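33 kDa chaperonin (Thermotoga maritima, PDB 1VQ0) probably acts as a redox-regulated molecular chaperone that protects heat-unfolded and oxidatively damaged proteins from irreversible aggregation. Local coordinates at residues Lys23-Ile28 with Ala184-Asp189; Glu33-Ala38 with Asp175-Ala180; Val124-Arg129 with Pro136-Val141; Cys243-Glu248 with Lys276-Arg281. One frame throughout, in Å; residues are numbered along the deposited sequence.

Contacts 1 and 3 are both antiparallel strand pairs of one mixed sheet, and both are partly buried. Their centres lie about 20 Å apart. Contact 1 joins two inner strands near one end of the sheet. Contact 3 pairs an edge strand of this chain with its neighbour, and the sheet continues from there into a second subunit. Contact 2 shares strand 176-187 with contact 1, but packs that strand's start against helix 32-42; it is buried. Contact 4 lies at the surface and is built on metal-sulfur bonds. Backbone ladders carry contacts 1 and 3, whereas contact 2 rests on small apolar groups and one glutamate bond. Contacts 2 and 4 approach to about 7 Å between nearest atoms.

Contact 1. Residues Lys23-Ile28 with Ala184-Asp189; sequences KVRFSI and AVQIID. With EDO (1,2-ethanediol), chain F.
Lys-23 O takes two backbone N-H groups, from Ile-188 N at 2.9 Å and Asp-189 N at 3.2 Å. Both come from the same face of its carbonyl plane. The extended Lys-23 chain passes Asp-189, with Lys-23 CD 3.6 Å from Asp-189 OD2. Asp-189 OD1 bonds to Thr-191. Val-24 CG1 presses tightly on Val-185 CG1 at 3.5 Å. Arg-25 pairs with Gln-186 through two backbone bonds. Its CG sits between the backbone N and the carbonyl carbon (chi1 73°), and from there the chain runs extended to NE, across Gln-186. Arg-25 NE and NH2 both grip Gln-186 OE1, at 3.1 and 3.0 Å. The oxygen lies near the guanidinium plane, while both donors stand above the amide plane on one face. NH2 also holds a 1,2-ethanediol, and Ile-188 CG2 lies over one guanidinium face. Phe-26 faces the same way as Val-24. Ser-27 closes the ladder with Ala-184, its N and O both bonded across. Gln-186 NE2 bonds to Ser-164, and Ser-27 OG to Leu-61 O. This is an antiparallel beta ladder within a mixed sheet, with helices 194-205 and 219-227 packed on the Val-24, Phe-26 and Val-185 face.

Contact 2. Residues Glu33-Ala38 with Asp175-Ala180; sequences EVVEEA and DGVKIA
This is a helix-on-strand contact, where helix 32-42 packs beside the start of strand 176-187. Two small apolar contacts and one polar bond make it. Val-35 points toward the strand. Val-35 CG2 meets Ala-180 CB at 3.5 Å, and Val-35 CG1 lies 4.1 Å from Val-177 CG2. The Val-35 and Val-177 side chains cross at about a right angle. Glu-36 runs alongside Val-177 in the opposite direction. Its CG is anti to the backbone N (chi1 -179°), and the chain then bends at chi2 (65°). Glu-36 OE1 accepts a hydrogen bond from Val-177 N at 2.8 Å. The N-H points almost straight at the oxygen, but comes from above the carboxylate plane. Glu-36 OE1 also touches Val-177 CG2 at 3.2 Å. The other oxygen, OE2, makes a salt bridge to Arg-39, so the carboxylate is held from both the strand and its own helix. Gly-176 CA lies 3.5 Å from Glu-36 OE1; a CB there would probably run into Glu-36 OE2. An alanine in place of Glu-36 would probably leave Val-177 N without this acceptor and Arg-39 without this carboxylate. The chain turns a corner at Lys-178. Around the contact, Val-177 touches Thr-49 of helix 46-62, Ala-180 pairs by backbone with Met-31, and Val-34 leans on Ile-239 of strand 235-241.

Contact 3. Residues Val124-Arg129 with Pro136-Val141; sequences VLRVVR and PFVSQV
Arg-126 and Gln-140 lie side by side on one face of a beta hairpin formed by strands 123-130 and 137-142. Gln-140 CG is anti to the backbone N (chi1 -177°), and its chain runs on extended. Arg-126 bends at chi3 (-70°), which turns NE out of the line of the chain. Arg-126 NH1 donates to Gln-140 OE1 at 3.1 Å. The oxygen lies near the guanidinium plane, but the donor stands above the amide plane. The two flat groups are 65° apart. Arg-126 NH2 forms salt bridges to Glu-77 and Asp-75. Val-124 CG1 packs on Gln-140 NE2 at 3.6 Å. An alanine in place of Gln-140 would probably cost Arg-126 NH1 this acceptor and open a gap beside Val-124. On the other face, Leu-125 CD2 and Val-141 CG2 meet at 4.2 Å, their side chains pointing the same way. Ser-139 OG bonds to Ser-159. Paired backbone bonds join Leu-125 to Val-141, Val-127 to Ser-139 and Arg-129 to Phe-137. Val-138, Ser-139 and Gln-140 also form an antiparallel ladder with a strand of the second subunit, so the sheet crosses the dimer interface. At the turn end, Val-128 CG1 rests 3.6 Å from Pro-136 CB, and Arg-129 O lies 3.3 Å from that same CB.

Contact 4. Residues Cys243-Glu248 with Lys276-Arg281; sequences CDCNRE and KWCNTR. With ZN (zinc ion), chain C.
The zinc ion is gripped by Cys-243 SG at 2.3 Å, and by Cys-245 SG and Cys-278 SG at 2.4 Å each. Cys-275 supplies the fourth sulfur. The first torsions differ among the three. Cys-243 SG is anti to its backbone N (chi1 -165°), while Cys-245 SG and Cys-278 SG each sit between the backbone N and the carbonyl carbon. Cys-245 SG and Cys-278 SG come within 3.7 Å of each other, both bound to the metal. Two weak backbone bonds reach sulfurs: Cys-245 N to Cys-243 SG and Thr-280 N to Cys-278 SG. This is the four-cysteine zinc site of the Hsp33 family, built from a CxC and a CxxC pair. The same cysteines are predicted to form redox-active disulfides, Cys-243 with Cys-245 and Cys-275 with Cys-278; neither is present here. Beside the metal, Cys-243 CB packs on Cys-278 CB at 3.9 Å. Cys-243 SG also touches Trp-277 CB at 3.8 Å and stands obliquely to the indole. The Trp-277 side chain reaches Val-86 and Gln-88 of strand 84-90. Asp-244 forms salt bridges to Arg-96 and Arg-71.

Contact 1. Residues Lys23-Ile28 with Ala184-Asp189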
loop_
_atom_site.group_PDB
_atom_site.type_symbol
_atom_site.label_atom_id
_atom_site.label_comp_id
_atom_site.label_asym_id
_atom_site.label_seq_id
_atom_site.Cartn_x
_atom_site.Cartn_y
_atom_site.Cartn_z
ATOM N N LYS A 23 15.529 22.600 -6.250
ATOM C CA LYS A 23 14.135 22.230 -6.600
ATOM C C LYS A 23 14.039 20.947 -7.408
ATOM O O LYS A 23 12.971 20.351 -7.489
ATOM C CB LYS A 23 13.460 23.391 -7.332
ATOM C CG LYS A 23 13.390 24.618 -6.451
ATOM C CD LYS A 23 12.293 25.590 -6.839
ATOM C CE LYS A 23 12.429 26.876 -6.071
ATOM N NZ LYS A 23 11.740 27.925 -6.900
ATOM N N VAL A 24 15.158 20.540 -8.022
ATOM C CA VAL A 24 15.246 19.282 -8.774
ATOM C C VAL A 24 16.436 18.492 -8.241
ATOM O O VAL A 24 17.469 19.052 -7.920
ATOM C CB VAL A 24 15.471 19.507 -10.303
ATOM C CG1 VAL A 24 15.417 18.156 -11.125
ATOM C CG2 VAL A 24 14.491 20.536 -10.882
ATOM N N ARG A 25 16.256 17.193 -8.153
ATOM C CA ARG A 25 17.299 16.243 -7.785
ATOM C C ARG A 25 17.504 15.254 -8.935
ATOM O O ARG A 25 16.595 14.986 -9.706
ATOM C CB ARG A 25 16.982 15.530 -6.441
ATOM C CG ARG A 25 15.878 14.489 -6.471
ATOM C CD ARG A 25 15.467 14.002 -5.073
ATOM N NE ARG A 25 14.469 12.940 -5.126
ATOM C CZ ARG A 25 13.823 12.439 -4.073
ATOM N NH1 ARG A 25 13.958 12.938 -2.854
ATOM N NH2 ARG A 25 13.025 11.420 -4.238
ATOM N N PHE A 26 18.739 14.778 -9.080
ATOM C CA PHE A 26 19.056 13.814 -10.122
ATOM C C PHE A 26 20.003 12.751 -9.579
ATOM O O PHE A 26 20.785 13.017 -8.638
ATOM C CB PHE A 26 19.699 14.487 -11.355
ATOM C CG PHE A 26 21.032 15.116 -11.078
ATOM C CD1 PHE A 26 22.184 14.337 -11.035
ATOM C CD2 PHE A 26 21.128 16.476 -10.826
ATOM C CE1 PHE A 26 23.395 14.902 -10.720
ATOM C CE2 PHE A 26 22.331 17.050 -10.506
ATOM C CZ PHE A 26 23.470 16.244 -10.452
ATOM N N SER A 27 20.009 11.627 -10.298
ATOM C CA SER A 27 20.655 10.353 -9.999
ATOM C C SER A 27 21.012 9.812 -11.372
ATOM O O SER A 27 20.154 9.836 -12.260
ATOM C CB SER A 27 19.572 9.382 -9.438
ATOM O OG SER A 27 20.144 8.532 -8.539
ATOM N N ILE A 28 22.220 9.293 -11.556
ATOM C CA ILE A 28 22.579 8.558 -12.789
ATOM C C ILE A 28 23.572 7.448 -12.420
ATOM O O ILE A 28 24.474 7.627 -11.596
ATOM C CB ILE A 28 23.163 9.506 -13.883
ATOM C CG1 ILE A 28 23.421 8.774 -15.194
ATOM C CG2 ILE A 28 24.495 10.138 -13.409
ATOM C CD1 ILE A 28 23.523 9.705 -16.427
ATOM N N ALA A 184 17.457 9.166 -13.187
ATOM C CA ALA A 184 16.221 9.675 -12.583
ATOM C C ALA A 184 16.334 11.181 -12.403
ATOM O O ALA A 184 17.337 11.684 -11.880
ATOM C CB ALA A 184 15.909 8.973 -11.223
ATOM N N VAL A 185 15.312 11.905 -12.866
ATOM C CA VAL A 185 15.176 13.353 -12.597
ATOM C C VAL A 185 13.800 13.575 -11.937
ATOM O O VAL A 185 12.790 13.085 -12.453
ATOM C CB VAL A 185 15.365 14.226 -13.888
ATOM C CG1 VAL A 185 15.339 15.717 -13.589
ATOM C CG2 VAL A 185 16.701 13.925 -14.565
ATOM N N GLN A 186 13.805 14.288 -10.795
ATOM C CA GLN A 186 12.649 14.464 -9.910
ATOM C C GLN A 186 12.505 15.871 -9.411
ATOM O O GLN A 186 13.477 16.526 -8.986
ATOM C CB GLN A 186 12.754 13.507 -8.718
ATOM C CG GLN A 186 12.848 12.032 -9.151
ATOM C CD GLN A 186 12.655 10.965 -8.034
ATOM O OE1 GLN A 186 13.509 10.792 -7.176
ATOM N NE2 GLN A 186 11.544 10.203 -8.114
ATOM N N ILE A 187 11.275 16.355 -9.476
ATOM C CA ILE A 187 10.964 17.696 -9.024
ATOM C C ILE A 187 10.510 17.627 -7.587
ATOM O O ILE A 187 9.406 17.180 -7.291
ATOM C CB ILE A 187 9.929 18.372 -9.920
ATOM C CG1 ILE A 187 10.540 18.566 -11.316
ATOM C CG2 ILE A 187 9.575 19.689 -9.339
ATOM C CD1 ILE A 187 9.557 19.045 -12.442
ATOM N N ILE A 188 11.389 18.038 -6.686
ATOM C CA ILE A 188 11.079 17.934 -5.268
ATOM C C ILE A 188 10.474 19.234 -4.740
ATOM O O ILE A 188 10.008 19.268 -3.617
ATOM C CB ILE A 188 12.309 17.486 -4.428
ATOM C CG1 ILE A 188 13.524 18.377 -4.747
ATOM C CG2 ILE A 188 12.560 15.973 -4.664
ATOM C CD1 ILE A 188 14.673 18.303 -3.704
ATOM N N ASP A 189 10.461 20.275 -5.568
ATOM C CA ASP A 189 9.818 21.550 -5.209
ATOM C C ASP A 189 9.068 22.085 -6.435
ATOM O O ASP A 189 9.613 22.796 -7.316
ATOM C CB ASP A 189 10.875 22.537 -4.727
ATOM C CG ASP A 189 10.301 23.864 -4.285
ATOM O OD1 ASP A 189 9.112 24.219 -4.506
ATOM O OD2 ASP A 189 11.022 24.629 -3.653
HETATM C C1 EDO F . 12.071 7.033 -1.866
HETATM O O1 EDO F . 10.726 6.717 -2.165
HETATM C C2 EDO F . 12.369 8.448 -1.372
HETATM O O2 EDO F . 11.893 9.510 -2.228
#

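Contact 2. Residues Glu33-Ala38 with Asp175-Ala180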
loop_
_atom_site.group_PDB
_atom_site.type_symbol
_atom_site.label_atom_id
_atom_site.label_comp_id
_atom_site.label_asym_id
_atom_site.label_seq_id
_atom_site.Cartn_x
_atom_site.Cartn_y
_atom_site.Cartn_z
ATOM N N GLU A 33 28.146 -4.357 -13.722
ATOM C CA GLU A 33 28.721 -5.365 -12.834
ATOM C C GLU A 33 27.705 -5.926 -11.838
ATOM O O GLU A 33 27.669 -7.114 -11.572
ATOM C CB GLU A 33 29.892 -4.755 -12.046
ATOM C CG GLU A 33 31.190 -4.769 -12.829
ATOM C CD GLU A 33 32.426 -4.475 -11.970
ATOM O OE1 GLU A 33 32.498 -4.945 -10.802
ATOM O OE2 GLU A 33 33.344 -3.786 -12.490
ATOM N N VAL A 34 26.852 -5.048 -11.326
ATOM C CA VAL A 34 25.834 -5.411 -10.387
ATOM C C VAL A 34 24.777 -6.326 -11.051
ATOM O O VAL A 34 24.416 -7.367 -10.512
ATOM C CB VAL A 34 25.161 -4.146 -9.843
ATOM C CG1 VAL A 34 24.072 -4.525 -8.898
ATOM C CG2 VAL A 34 26.138 -3.308 -9.124
ATOM N N VAL A 35 24.313 -5.914 -12.234
ATOM C CA VAL A 35 23.323 -6.666 -12.970
ATOM C C VAL A 35 23.952 -7.982 -13.493
ATOM O O VAL A 35 23.289 -9.036 -13.532
ATOM C CB VAL A 35 22.643 -5.782 -14.061
ATOM C CG1 VAL A 35 21.667 -6.549 -14.845
ATOM C CG2 VAL A 35 21.933 -4.637 -13.417
ATOM N N GLU A 36 25.232 -7.931 -13.869
ATOM C CA GLU A 36 25.917 -9.189 -14.242
ATOM C C GLU A 36 25.933 -10.210 -13.091
ATOM O O GLU A 36 25.719 -11.384 -13.309
ATOM C CB GLU A 36 27.341 -8.955 -14.766
ATOM C CG GLU A 36 28.065 -10.250 -15.190
ATOM C CD GLU A 36 27.462 -10.988 -16.397
ATOM O OE1 GLU A 36 26.545 -10.439 -17.029
ATOM O OE2 GLU A 36 27.910 -12.118 -16.730
ATOM N N GLU A 37 26.193 -9.757 -11.876
ATOM C CA GLU A 37 26.234 -10.651 -10.710
ATOM C C GLU A 37 24.859 -11.267 -10.385
ATOM O O GLU A 37 24.767 -12.422 -10.046
ATOM C CB GLU A 37 26.879 -9.926 -9.501
ATOM C CG GLU A 37 26.577 -10.568 -8.150
ATOM C CD GLU A 37 27.444 -10.067 -7.005
ATOM O OE1 GLU A 37 28.277 -9.193 -7.217
ATOM O OE2 GLU A 37 27.266 -10.551 -5.882
ATOM N N ALA A 38 23.792 -10.482 -10.510
ATOM C CA ALA A 38 22.432 -10.968 -10.327
ATOM C C ALA A 38 22.151 -12.090 -11.330
ATOM O O ALA A 38 21.527 -13.106 -10.973
ATOM C CB ALA A 38 21.392 -9.809 -10.535
ATOM N N ASP A 175 28.203 -13.022 -23.947
ATOM C CA ASP A 175 29.304 -12.734 -23.011
ATOM C C ASP A 175 28.803 -12.031 -21.739
ATOM O O ASP A 175 29.599 -11.692 -20.867
ATOM C CB ASP A 175 30.350 -11.823 -23.678
ATOM C CG ASP A 175 30.925 -12.419 -24.963
ATOM O OD1 ASP A 175 31.063 -13.665 -25.036
ATOM O OD2 ASP A 175 31.252 -11.706 -25.949
ATOM N N GLY A 176 27.505 -11.748 -21.675
ATOM C CA GLY A 176 26.882 -11.226 -20.456
ATOM C C GLY A 176 26.433 -9.787 -20.617
ATOM O O GLY A 176 26.278 -9.278 -21.750
ATOM N N VAL A 177 26.231 -9.148 -19.461
ATOM C CA VAL A 177 25.714 -7.812 -19.413
ATOM C C VAL A 177 26.758 -6.812 -19.887
ATOM O O VAL A 177 27.867 -6.755 -19.345
ATOM C CB VAL A 177 25.218 -7.411 -18.041
ATOM C CG1 VAL A 177 24.540 -6.004 -18.160
ATOM C CG2 VAL A 177 24.197 -8.391 -17.542
ATOM N N LYS A 178 26.353 -6.013 -20.865
ATOM C CA LYS A 178 27.191 -4.983 -21.473
ATOM C C LYS A 178 26.895 -3.555 -20.991
ATOM O O LYS A 178 27.794 -2.729 -20.835
ATOM C CB LYS A 178 27.075 -5.083 -22.983
ATOM C CG LYS A 178 27.498 -6.465 -23.541
ATOM C CD LYS A 178 28.925 -6.876 -23.067
ATOM C CE LYS A 178 29.332 -8.250 -23.582
ATOM N NZ LYS A 178 29.580 -8.228 -25.074
ATOM N N ILE A 179 25.645 -3.270 -20.752
ATOM C CA ILE A 179 25.223 -1.987 -20.190
ATOM C C ILE A 179 24.045 -2.303 -19.283
ATOM O O ILE A 179 23.194 -3.056 -19.662
ATOM C CB ILE A 179 24.745 -1.067 -21.338
ATOM C CG1 ILE A 179 25.930 -0.702 -22.235
ATOM C CG2 ILE A 179 23.959 0.115 -20.784
ATOM C CD1 ILE A 179 25.617 0.317 -23.295
ATOM N N ALA A 180 24.039 -1.710 -18.100
ATOM C CA ALA A 180 22.957 -1.745 -17.158
ATOM C C ALA A 180 23.024 -0.403 -16.390
ATOM O O ALA A 180 23.769 -0.248 -15.409
ATOM C CB ALA A 180 23.130 -2.896 -16.226
#

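Contact 3. Residues Val124-Arg129 with Pro136-Val141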
loop_
_atom_site.group_PDB
_atom_site.type_symbol
_atom_site.label_atom_id
_atom_site.label_comp_id
_atom_site.label_asym_id
_atom_site.label_seq_id
_atom_site.Cartn_x
_atom_site.Cartn_y
_atom_site.Cartn_z
ATOM N N VAL A 124 0.478 -4.788 -10.912
ATOM C CA VAL A 124 0.614 -3.665 -9.977
ATOM C C VAL A 124 2.097 -3.446 -9.593
ATOM O O VAL A 124 2.943 -4.331 -9.706
ATOM C CB VAL A 124 -0.230 -3.900 -8.636
ATOM C CG1 VAL A 124 -1.602 -4.186 -8.931
ATOM C CG2 VAL A 124 0.327 -5.021 -7.760
ATOM N N LEU A 125 2.374 -2.240 -9.127
ATOM C CA LEU A 125 3.662 -1.916 -8.574
ATOM C C LEU A 125 3.509 -1.446 -7.123
ATOM O O LEU A 125 2.683 -0.628 -6.835
ATOM C CB LEU A 125 4.326 -0.862 -9.440
ATOM C CG LEU A 125 5.678 -0.278 -9.016
ATOM C CD1 LEU A 125 6.324 0.425 -10.228
ATOM C CD2 LEU A 125 5.508 0.704 -7.937
ATOM N N ARG A 126 4.308 -2.051 -6.250
ATOM C CA ARG A 126 4.431 -1.768 -4.826
ATOM C C ARG A 126 5.804 -1.225 -4.488
ATOM O O ARG A 126 6.781 -1.695 -5.017
ATOM C CB ARG A 126 4.215 -3.044 -3.977
ATOM C CG ARG A 126 2.828 -3.379 -3.850
ATOM C CD ARG A 126 2.456 -4.528 -2.938
ATOM N NE ARG A 126 2.887 -5.747 -3.533
ATOM C CZ ARG A 126 2.172 -6.567 -4.267
ATOM N NH1 ARG A 126 0.915 -6.360 -4.513
ATOM N NH2 ARG A 126 2.752 -7.654 -4.727
ATOM N N VAL A 127 5.828 -0.232 -3.605
ATOM C CA VAL A 127 7.046 0.263 -2.960
ATOM C C VAL A 127 6.893 0.157 -1.448
ATOM O O VAL A 127 5.956 0.723 -0.851
ATOM C CB VAL A 127 7.435 1.646 -3.433
ATOM C CG1 VAL A 127 8.647 2.216 -2.636
ATOM C CG2 VAL A 127 7.719 1.576 -4.939
ATOM N N VAL A 128 7.804 -0.619 -0.866
ATOM C CA VAL A 128 7.921 -0.842 0.595
ATOM C C VAL A 128 9.069 -0.005 1.130
ATOM O O VAL A 128 10.188 -0.089 0.641
ATOM C CB VAL A 128 8.174 -2.306 0.907
ATOM C CG1 VAL A 128 8.130 -2.594 2.352
ATOM C CG2 VAL A 128 7.116 -3.147 0.180
ATOM N N ARG A 129 8.756 0.846 2.095
ATOM C CA ARG A 129 9.746 1.680 2.739
ATOM C C ARG A 129 9.906 1.225 4.187
ATOM O O ARG A 129 9.056 1.412 5.031
ATOM C CB ARG A 129 9.324 3.107 2.679
ATOM C CG ARG A 129 9.532 3.720 1.313
ATOM C CD ARG A 129 10.665 4.750 1.431
ATOM N NE ARG A 129 10.152 6.059 1.489
ATOM C CZ ARG A 129 10.776 7.158 1.877
ATOM N NH1 ARG A 129 11.985 7.265 2.381
ATOM N NH2 ARG A 129 10.087 8.232 1.806
ATOM N N PRO A 136 6.598 -1.513 7.848
ATOM C CA PRO A 136 7.002 -0.553 6.821
ATOM C C PRO A 136 5.827 0.214 6.209
ATOM O O PRO A 136 4.671 -0.162 6.408
ATOM C CB PRO A 136 7.626 -1.474 5.743
ATOM C CG PRO A 136 6.878 -2.707 5.850
ATOM C CD PRO A 136 6.519 -2.872 7.286
ATOM N N PHE A 137 6.143 1.324 5.548
ATOM C CA PHE A 137 5.220 1.991 4.647
ATOM C C PHE A 137 5.134 1.200 3.366
ATOM O O PHE A 137 6.148 0.687 2.850
ATOM C CB PHE A 137 5.655 3.437 4.367
ATOM C CG PHE A 137 5.752 4.260 5.599
ATOM C CD1 PHE A 137 4.632 4.776 6.188
ATOM C CD2 PHE A 137 6.974 4.465 6.220
ATOM C CE1 PHE A 137 4.703 5.520 7.371
ATOM C CE2 PHE A 137 7.053 5.217 7.420
ATOM C CZ PHE A 137 5.910 5.730 7.985
ATOM N N VAL A 138 3.922 1.014 2.894
ATOM C CA VAL A 138 3.715 0.319 1.611
ATOM C C VAL A 138 2.719 1.113 0.759
ATOM O O VAL A 138 1.663 1.539 1.238
ATOM C CB VAL A 138 3.120 -1.105 1.717
ATOM C CG1 VAL A 138 3.137 -1.794 0.338
ATOM C CG2 VAL A 138 3.770 -1.957 2.785
ATOM N N SER A 139 3.048 1.267 -0.514
ATOM C CA SER A 139 2.209 1.985 -1.421
ATOM C C SER A 139 2.118 1.188 -2.697
ATOM O O SER A 139 3.117 0.760 -3.206
ATOM C CB SER A 139 2.741 3.430 -1.559
ATOM O OG SER A 139 2.068 4.129 -2.602
ATOM N N GLN A 140 0.890 0.959 -3.180
ATOM C CA GLN A 140 0.574 0.178 -4.379
ATOM C C GLN A 140 -0.201 0.978 -5.424
ATOM O O GLN A 140 -1.158 1.660 -5.134
ATOM C CB GLN A 140 -0.196 -1.089 -4.026
ATOM C CG GLN A 140 -0.480 -1.977 -5.240
ATOM C CD GLN A 140 -1.364 -3.176 -4.932
ATOM O OE1 GLN A 140 -1.015 -3.954 -4.060
ATOM N NE2 GLN A 140 -2.534 -3.297 -5.609
ATOM N N VAL A 141 0.276 0.912 -6.658
ATOM C CA VAL A 141 -0.346 1.596 -7.780
ATOM C C VAL A 141 -0.498 0.606 -8.948
ATOM O O VAL A 141 0.293 -0.315 -9.058
ATOM C CB VAL A 141 0.448 2.881 -8.190
ATOM C CG1 VAL A 141 0.496 3.891 -7.064
ATOM C CG2 VAL A 141 1.830 2.559 -8.730
#

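Contact 4. Residues Cys243-Glu248 with Lys276-Arg281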
loop_
_atom_site.group_PDB
_atom_site.type_symbol
_atom_site.label_atom_id
_atom_site.label_comp_id
_atom_site.label_asym_id
_atom_site.label_seq_id
_atom_site.Cartn_x
_atom_site.Cartn_y
_atom_site.Cartn_z
ATOM N N CYS A 243 23.583 -9.200 0.012
ATOM C CA CYS A 243 22.571 -9.873 0.795
ATOM C C CYS A 243 23.078 -10.032 2.261
ATOM O O CYS A 243 24.239 -9.932 2.501
ATOM C CB CYS A 243 22.288 -11.236 0.195
ATOM S SG CYS A 243 20.788 -11.978 0.804
ATOM N N ASP A 244 22.163 -10.222 3.212
ATOM C CA ASP A 244 22.458 -10.358 4.617
ATOM C C ASP A 244 22.172 -11.796 5.072
ATOM O O ASP A 244 22.194 -12.085 6.252
ATOM C CB ASP A 244 21.639 -9.355 5.489
ATOM C CG ASP A 244 20.133 -9.656 5.483
ATOM O OD1 ASP A 244 19.712 -10.472 4.678
ATOM O OD2 ASP A 244 19.290 -9.137 6.235
ATOM N N CYS A 245 21.871 -12.707 4.161
ATOM C CA CYS A 245 21.729 -14.088 4.597
ATOM C C CYS A 245 23.078 -14.643 5.079
ATOM O O CYS A 245 24.154 -14.156 4.742
ATOM C CB CYS A 245 21.175 -14.960 3.489
ATOM S SG CYS A 245 22.333 -15.278 2.129
ATOM N N ASN A 246 22.969 -15.656 5.925
ATOM C CA ASN A 246 24.090 -16.402 6.440
ATOM C C ASN A 246 23.525 -17.710 6.990
ATOM O O ASN A 246 22.305 -17.941 6.980
ATOM C CB ASN A 246 24.868 -15.638 7.511
ATOM C CG ASN A 246 24.039 -15.340 8.751
ATOM O OD1 ASN A 246 23.269 -16.163 9.218
ATOM N ND2 ASN A 246 24.224 -14.160 9.299
ATOM N N ARG A 247 24.411 -18.573 7.436
ATOM C CA ARG A 247 23.994 -19.912 7.865
ATOM C C ARG A 247 23.167 -19.910 9.130
ATOM O O ARG A 247 22.264 -20.710 9.271
ATOM C CB ARG A 247 25.206 -20.808 8.100
ATOM C CG ARG A 247 24.831 -22.255 8.249
ATOM C CD ARG A 247 26.003 -23.150 8.143
ATOM N NE ARG A 247 25.656 -24.543 8.254
ATOM C CZ ARG A 247 25.312 -25.318 7.249
ATOM N NH1 ARG A 247 25.045 -26.595 7.496
ATOM N NH2 ARG A 247 25.253 -24.838 6.006
ATOM N N GLU A 248 23.482 -19.020 10.058
ATOM C CA GLU A 248 22.665 -18.889 11.260
ATOM C C GLU A 248 21.197 -18.607 10.888
ATOM O O GLU A 248 20.280 -19.189 11.455
ATOM C CB GLU A 248 23.235 -17.817 12.170
ATOM C CG GLU A 248 22.621 -17.791 13.583
ATOM C CD GLU A 248 23.075 -16.578 14.390
ATOM O OE1 GLU A 248 23.429 -15.547 13.753
ATOM O OE2 GLU A 248 23.088 -16.651 15.648
ATOM N N LYS A 276 16.358 -16.592 -1.398
ATOM C CA LYS A 276 15.660 -16.156 -2.613
ATOM C C LYS A 276 16.342 -14.908 -3.193
ATOM O O LYS A 276 16.214 -14.638 -4.380
ATOM C CB LYS A 276 14.172 -15.898 -2.327
ATOM C CG LYS A 276 13.906 -14.635 -1.448
ATOM C CD LYS A 276 12.434 -14.498 -1.005
ATOM C CE LYS A 276 12.298 -13.241 -0.111
ATOM N NZ LYS A 276 10.928 -12.614 -0.110
ATOM N N TRP A 277 17.029 -14.140 -2.349
ATOM C CA TRP A 277 17.657 -12.894 -2.810
ATOM C C TRP A 277 18.976 -13.053 -3.581
ATOM O O TRP A 277 19.281 -12.292 -4.528
ATOM C CB TRP A 277 17.880 -11.942 -1.668
ATOM C CG TRP A 277 16.667 -11.405 -0.953
ATOM C CD1 TRP A 277 16.224 -11.836 0.244
ATOM C CD2 TRP A 277 15.791 -10.311 -1.326
ATOM N NE1 TRP A 277 15.113 -11.137 0.626
ATOM C CE2 TRP A 277 14.854 -10.158 -0.291
ATOM C CE3 TRP A 277 15.693 -9.460 -2.426
ATOM C CZ2 TRP A 277 13.838 -9.189 -0.312
ATOM C CZ3 TRP A 277 14.715 -8.477 -2.443
ATOM C CH2 TRP A 277 13.766 -8.365 -1.409
ATOM N N CYS A 278 19.774 -14.030 -3.185
ATOM C CA CYS A 278 21.081 -14.204 -3.809
ATOM C C CYS A 278 21.329 -15.660 -4.270
ATOM O O CYS A 278 22.390 -15.959 -4.827
ATOM C CB CYS A 278 22.186 -13.731 -2.863
ATOM S SG CYS A 278 22.441 -14.870 -1.509
ATOM N N ASN A 279 20.340 -16.536 -4.078
ATOM C CA ASN A 279 20.429 -17.914 -4.534
ATOM C C ASN A 279 21.606 -18.691 -3.878
ATOM O O ASN A 279 22.087 -19.661 -4.416
ATOM C CB ASN A 279 20.578 -17.966 -6.058
ATOM C CG ASN A 279 20.183 -19.322 -6.646
ATOM O OD1 ASN A 279 19.473 -20.082 -6.022
ATOM N ND2 ASN A 279 20.625 -19.593 -7.851
ATOM N N THR A 280 22.066 -18.246 -2.721
ATOM C CA THR A 280 22.935 -19.058 -1.889
ATOM C C THR A 280 22.132 -20.196 -1.242
ATOM O O THR A 280 21.064 -19.973 -0.646
ATOM C CB THR A 280 23.596 -18.229 -0.821
ATOM O OG1 THR A 280 24.362 -17.206 -1.445
ATOM C CG2 THR A 280 24.640 -19.089 -0.029
ATOM N N ARG A 281 22.691 -21.395 -1.395
ATOM C CA ARG A 281 22.185 -22.652 -0.857
ATOM C C ARG A 281 22.937 -23.052 0.417
ATOM O O ARG A 281 24.151 -22.964 0.493
ATOM C CB ARG A 281 22.374 -23.765 -1.883
ATOM C CG ARG A 281 21.758 -25.127 -1.491
ATOM C CD ARG A 281 21.963 -26.256 -2.578
ATOM N NE ARG A 281 21.597 -25.756 -3.897
ATOM C CZ ARG A 281 20.340 -25.702 -4.381
ATOM N NH1 ARG A 281 19.310 -26.194 -3.694
ATOM N NH2 ARG A 281 20.114 -25.169 -5.583
HETATM ZN ZN ZN C . 21.115 -14.245 0.399
#